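Local coordinates for dipeptidase AC. Metallo peptidase. MEROPS family M19 (Rhodobacter sphaeroides, PDB 3LY0), which probably hydrolyses dipeptides as a zinc-dependent metallodipeptidase of the M19 family, here bound to a phosphinate mimic of L-Ala-D-Ala, at residues I57-P62 with P85-E90. Sequence-based numbering, arbitrary orientation.
Sequences IYVPSP and PMIRAE. With LY0 ((2R)-3-[(R)-[(1R)-1-aminoethyl](hydroxy)phosphoryl]-2-methylpropanoic acid), chain C.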
# COMPACT_ATOMS: atom_id res chain seq x y z
N ILE A 57 -7.62 4.77 1.69
CA ILE A 57 -8.44 5.91 1.30
C ILE A 57 -7.52 6.80 0.48
O ILE A 57 -6.56 7.36 1.00
CB ILE A 57 -8.92 6.66 2.55
CG1 ILE A 57 -9.87 5.77 3.38
CG2 ILE A 57 -9.56 7.99 2.17
CD1 ILE A 57 -10.11 6.27 4.77
N TYR A 58 -7.81 6.91 -0.81
CA TYR A 58 -6.98 7.66 -1.74
C TYR A 58 -7.88 8.55 -2.57
O TYR A 58 -8.87 8.08 -3.11
CB TYR A 58 -6.18 6.69 -2.62
CG TYR A 58 -6.01 7.12 -4.07
CD1 TYR A 58 -5.06 8.07 -4.43
CD2 TYR A 58 -6.79 6.55 -5.06
CE1 TYR A 58 -4.92 8.46 -5.75
CE2 TYR A 58 -6.64 6.92 -6.38
CZ TYR A 58 -5.72 7.88 -6.72
OH TYR A 58 -5.59 8.23 -8.05
N VAL A 59 -7.55 9.84 -2.63
CA VAL A 59 -8.38 10.82 -3.33
C VAL A 59 -7.87 11.00 -4.76
O VAL A 59 -6.76 11.48 -4.97
CB VAL A 59 -8.36 12.18 -2.60
CG1 VAL A 59 -9.15 13.23 -3.38
CG2 VAL A 59 -8.90 12.03 -1.19
N PRO A 60 -8.67 10.59 -5.76
CA PRO A 60 -8.19 10.73 -7.15
C PRO A 60 -8.19 12.17 -7.64
O PRO A 60 -9.04 12.98 -7.25
CB PRO A 60 -9.22 9.93 -7.96
CG PRO A 60 -9.93 9.06 -6.95
CD PRO A 60 -9.92 9.82 -5.67
N SER A 61 -7.24 12.48 -8.53
CA SER A 61 -7.21 13.75 -9.24
C SER A 61 -8.19 13.71 -10.41
O SER A 61 -8.61 12.63 -10.83
CB SER A 61 -5.80 14.01 -9.77
OG SER A 61 -4.93 14.42 -8.74
N PRO A 62 -8.54 14.88 -10.97
CA PRO A 62 -9.49 14.94 -12.09
C PRO A 62 -9.06 14.06 -13.27
O PRO A 62 -9.91 13.40 -13.87
CB PRO A 62 -9.49 16.42 -12.47
CG PRO A 62 -9.17 17.12 -11.18
CD PRO A 62 -8.14 16.23 -10.52
N PRO A 85 -2.06 18.83 -9.87
CA PRO A 85 -2.10 19.93 -8.91
C PRO A 85 -2.47 19.45 -7.51
O PRO A 85 -3.11 18.41 -7.35
CB PRO A 85 -3.22 20.84 -9.44
CG PRO A 85 -3.57 20.35 -10.77
CD PRO A 85 -3.13 18.92 -10.88
N MET A 86 -2.06 20.22 -6.50
CA MET A 86 -2.39 19.93 -5.11
C MET A 86 -3.91 19.98 -4.91
O MET A 86 -4.60 20.82 -5.48
CB MET A 86 -1.69 20.95 -4.19
CG MET A 86 -1.82 20.69 -2.67
SD MET A 86 -0.84 21.83 -1.65
CE MET A 86 -0.48 23.08 -2.88
N ILE A 87 -4.43 19.04 -4.11
CA ILE A 87 -5.82 19.06 -3.68
C ILE A 87 -5.84 19.49 -2.22
O ILE A 87 -5.10 18.94 -1.41
CB ILE A 87 -6.48 17.67 -3.84
CG1 ILE A 87 -6.44 17.21 -5.29
CG2 ILE A 87 -7.93 17.69 -3.34
CD1 ILE A 87 -6.91 15.78 -5.49
N ARG A 88 -6.64 20.51 -1.90
CA ARG A 88 -6.67 21.02 -0.54
C ARG A 88 -7.74 20.30 0.28
O ARG A 88 -8.60 19.61 -0.27
CB ARG A 88 -6.91 22.53 -0.52
CG ARG A 88 -5.82 23.33 -1.24
CD ARG A 88 -4.43 23.00 -0.70
NE ARG A 88 -4.20 23.62 0.60
CZ ARG A 88 -3.74 24.85 0.77
NH1 ARG A 88 -3.56 25.33 2.00
NH2 ARG A 88 -3.47 25.62 -0.28
N ALA A 89 -7.68 20.48 1.60
CA ALA A 89 -8.57 19.77 2.51
C ALA A 89 -10.07 19.94 2.22
O ALA A 89 -10.83 18.97 2.27
CB ALA A 89 -8.25 20.12 3.98
N GLU A 90 -10.49 21.16 1.89
CA GLU A 90 -11.90 21.40 1.61
C GLU A 90 -12.46 20.48 0.52
O GLU A 90 -13.60 20.03 0.60
CB GLU A 90 -12.11 22.87 1.24
CG GLU A 90 -13.55 23.26 0.95
CD GLU A 90 -13.67 24.72 0.54
OE1 GLU A 90 -14.06 25.55 1.39
OE2 GLU A 90 -13.35 25.04 -0.62
P LY0 C . -1.85 3.43 -6.31
C1 LY0 C . -3.74 4.93 -7.71
N1 LY0 C . -4.17 4.35 -5.34
C2 LY0 C . -3.58 3.92 -6.60
C4 LY0 C . -1.20 2.50 -7.76
C5 LY0 C . 0.14 2.96 -8.26
C6 LY0 C . 1.15 3.14 -7.16
C7 LY0 C . 0.65 2.20 -9.46
O31 LY0 C . -1.87 2.58 -5.06
O32 LY0 C . -1.00 4.71 -6.02
O61 LY0 C . 2.30 3.81 -7.42
O62 LY0 C . 0.94 2.72 -6.01
O HOH W 1 -5.16 17.13 -8.69
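I87 lays its CD1 methyl against V59, with CD1 4.0 Å from V59 CG1, and the same methyl is 3.9 Å from P60 O. Isoleucine suits this place because its longer CG1-CD1 arm can reach across while its branch stays at CB: with CG1 anti to the carbonyl carbon (chi1 -60°) and the chain then extended, CD1 is carried to the short, branched V59, to P60 O and to S61 OG (4.0 Å). No direct hydrogen bond joins the two segments; instead a water lies 2.7 Å from S61 OG and donates to P85 O at 2.8 Å. R168 uses NH1 for the small serine hydroxyl and NH2 to donate to V59 O. On the ligand side of the loop, LY0 N1 sits over one face of the Y58 ring, 3.4 Å from Y58 CD2 and toward the rim; tyrosine suits because it offers a flat face to the ligand and a hydroxyl to H65. A leucine in place of Y58 would probably leave the inhibitor's amino end without its aromatic face and H65 ND1 without its hydroxyl partner. The loop follows strand 50-57 of the parallel sheet in this TIM-barrel family, P60 packs on helix 16-22, and I87 also touches A92 in helix 89-109, with R88 at the N-cap position.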